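Local coordinates for protein Phospholipase/Carboxylesterase (PDB 4Q82) that probably hydrolyses carboxylic ester bonds, acting as an esterase of the phospholipase/carboxylesterase type, at residues 156-161 / 271-276. Sequence-based numbering, arbitrary orientation.
Sequences ESRIYL and WLLSQS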
loop_
_atom_site.group_PDB
_atom_site.type_symbol
_atom_site.label_atom_id
_atom_site.label_comp_id
_atom_site.label_asym_id
_atom_site.label_seq_id
_atom_site.Cartn_x
_atom_site.Cartn_y
_atom_site.Cartn_z
ATOM N N GLU A 156 -2.121 10.651 11.993
ATOM C CA GLU A 156 -2.772 11.000 10.741
ATOM C C GLU A 156 -1.869 11.784 9.802
ATOM O O GLU A 156 -2.203 11.954 8.630
ATOM C CB GLU A 156 -4.063 11.772 11.018
ATOM C CG GLU A 156 -5.115 10.886 11.651
ATOM C CD GLU A 156 -6.406 11.622 11.950
ATOM O OE1 GLU A 156 -6.653 12.675 11.318
ATOM O OE2 GLU A 156 -7.167 11.135 12.814
ATOM N N SER A 157 -0.719 12.241 10.299
ATOM C CA SER A 157 0.260 12.871 9.419
ATOM C C SER A 157 1.123 11.831 8.695
ATOM O O SER A 157 1.947 12.188 7.851
ATOM C CB SER A 157 1.162 13.830 10.194
ATOM O OG SER A 157 2.047 13.109 11.028
ATOM N N ARG A 158 0.941 10.554 9.022
ATOM C CA ARG A 158 1.754 9.504 8.416
ATOM C C ARG A 158 0.899 8.312 8.016
ATOM O O ARG A 158 1.051 7.217 8.550
ATOM C CB ARG A 158 2.878 9.071 9.370
ATOM C CG ARG A 158 3.976 10.120 9.473
ATOM C CD ARG A 158 5.124 9.677 10.362
ATOM N NE ARG A 158 4.700 9.478 11.744
ATOM C CZ ARG A 158 5.301 8.652 12.595
ATOM N NH1 ARG A 158 6.351 7.937 12.202
ATOM N NH2 ARG A 158 4.845 8.531 13.836
ATOM N N ILE A 159 -0.005 8.557 7.068
ATOM C CA ILE A 159 -0.822 7.512 6.470
ATOM C C ILE A 159 -0.242 7.135 5.104
ATOM O O ILE A 159 -0.129 7.986 4.218
ATOM C CB ILE A 159 -2.302 7.966 6.314
ATOM C CG1 ILE A 159 -2.898 8.364 7.677
ATOM C CG2 ILE A 159 -3.129 6.862 5.647
ATOM C CD1 ILE A 159 -4.135 9.228 7.546
ATOM N N TYR A 160 0.130 5.864 4.949
ATOM C CA TYR A 160 0.777 5.355 3.725
ATOM C C TYR A 160 -0.089 4.346 2.984
ATOM O O TYR A 160 -0.694 3.462 3.589
ATOM C CB TYR A 160 2.128 4.724 4.087
ATOM C CG TYR A 160 2.977 5.667 4.903
ATOM C CD1 TYR A 160 3.304 6.930 4.408
ATOM C CD2 TYR A 160 3.452 5.307 6.166
ATOM C CE1 TYR A 160 4.072 7.811 5.148
ATOM C CE2 TYR A 160 4.239 6.181 6.910
ATOM C CZ TYR A 160 4.551 7.428 6.390
ATOM O OH TYR A 160 5.341 8.301 7.120
ATOM N N LEU A 161 -0.165 4.504 1.668
ATOM C CA LEU A 161 -0.977 3.634 0.829
ATOM C C LEU A 161 -0.048 2.803 -0.031
ATOM O O LEU A 161 0.862 3.349 -0.653
ATOM C CB LEU A 161 -1.927 4.479 -0.037
ATOM C CG LEU A 161 -2.821 3.742 -1.044
ATOM C CD1 LEU A 161 -3.794 2.819 -0.304
ATOM C CD2 LEU A 161 -3.579 4.782 -1.887
ATOM N N TRP A 271 11.811 5.092 3.279
ATOM C CA TRP A 271 11.339 6.165 2.403
ATOM C C TRP A 271 9.945 6.634 2.833
ATOM O O TRP A 271 9.707 7.842 2.961
ATOM C CB TRP A 271 11.322 5.720 0.925
ATOM C CG TRP A 271 10.875 6.837 -0.002
ATOM C CD1 TRP A 271 11.636 7.881 -0.480
ATOM C CD2 TRP A 271 9.553 7.036 -0.521
ATOM N NE1 TRP A 271 10.858 8.706 -1.286
ATOM C CE2 TRP A 271 9.580 8.208 -1.320
ATOM C CE3 TRP A 271 8.346 6.329 -0.397
ATOM C CZ2 TRP A 271 8.444 8.682 -2.001
ATOM C CZ3 TRP A 271 7.220 6.807 -1.072
ATOM C CH2 TRP A 271 7.282 7.968 -1.864
ATOM N N LEU A 272 9.023 5.696 3.054
ATOM C CA LEU A 272 7.693 6.075 3.543
ATOM C C LEU A 272 7.801 6.920 4.802
ATOM O O LEU A 272 7.255 8.022 4.886
ATOM C CB LEU A 272 6.832 4.834 3.824
ATOM C CG LEU A 272 6.250 4.148 2.575
ATOM C CD1 LEU A 272 5.535 2.833 2.981
ATOM C CD2 LEU A 272 5.262 5.048 1.865
ATOM N N LEU A 273 8.544 6.415 5.773
ATOM C CA LEU A 273 8.646 7.103 7.063
ATOM C C LEU A 273 9.307 8.480 6.942
ATOM O O LEU A 273 9.141 9.332 7.815
ATOM C CB LEU A 273 9.409 6.221 8.062
ATOM C CG LEU A 273 8.581 5.015 8.546
ATOM C CD1 LEU A 273 9.460 3.976 9.202
ATOM C CD2 LEU A 273 7.480 5.454 9.509
ATOM N N SER A 274 10.042 8.713 5.861
ATOM C CA SER A 274 10.607 10.044 5.653
ATOM C C SER A 274 9.544 11.043 5.142
ATOM O O SER A 274 9.785 12.249 5.093
ATOM C CB SER A 274 11.790 9.982 4.685
ATOM O OG SER A 274 11.344 9.858 3.349
ATOM N N GLN A 275 8.367 10.541 4.779
ATOM C CA GLN A 275 7.282 11.398 4.284
ATOM C C GLN A 275 6.237 11.651 5.348
ATOM O O GLN A 275 5.924 10.754 6.123
ATOM C CB GLN A 275 6.605 10.748 3.061
ATOM C CG GLN A 275 7.602 10.253 2.022
ATOM C CD GLN A 275 8.439 11.377 1.449
ATOM O OE1 GLN A 275 7.986 12.506 1.367
ATOM N NE2 GLN A 275 9.661 11.065 1.037
ATOM N N SER A 276 5.668 12.854 5.372
ATOM C CA SER A 276 4.576 13.137 6.281
ATOM C C SER A 276 3.806 14.360 5.816
ATOM O O SER A 276 4.336 15.177 5.064
ATOM C CB SER A 276 5.097 13.363 7.709
ATOM O OG SER A 276 5.858 14.548 7.768
HETATM O O HOH W 1 8.448 8.860 10.560
#
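Y160 shows how one aromatic side chain can tie a strand to the end of a helix by using its face for L272 and its hydroxyl for a main-chain carbonyl. Its ring carbon CG lies anti to the carbonyl carbon (chi1 -52°), which sends the ring along the flank of L272, the two side chains running past each other in opposite directions. L272 CB sits squarely over one face, 4.0 Å from the ring centroid and 5° off the normal, a CH-pi contact; L272 CD2 extends the cover to Y160 CD1 at 3.7 Å. Above the opposite face, toward the rim, is R158 O, a carbonyl two residues earlier in the same strand. At the far edge the hydroxyl gives its proton to Q275 O, with Y160 OH to Q275 O 2.7 Å and the approach nearly along the C=O axis (162°).

The strand here, 158-163, belongs to the mixed, mostly parallel sheet of an alpha/beta-hydrolase-like fold, between strands 80-86 and 186-190. Helix 268-273, the last of the chain, packs on one face of that sheet while helix 138-151 covers the other, meeting I159 and L161. An alanine in place of Y160 would remove ring and hydroxyl together, and would probably loosen the helix end, because L272 would lose the ring beneath its CB and Q275 O the hydroxyl bond.

Nearer the surface, R158 bends at chi3 and crosses L273 obliquely, R158 NH1 lying 3.8 Å from L273 CD2. A water joins L273 O, to which it donates, with R158 NH1, whose bond is weak; D155 forms a salt bridge with R158 NE, which helps hold the guanidinium. Beyond the helix, S276 CA makes a CH...O contact of 3.2 Å with S157 O.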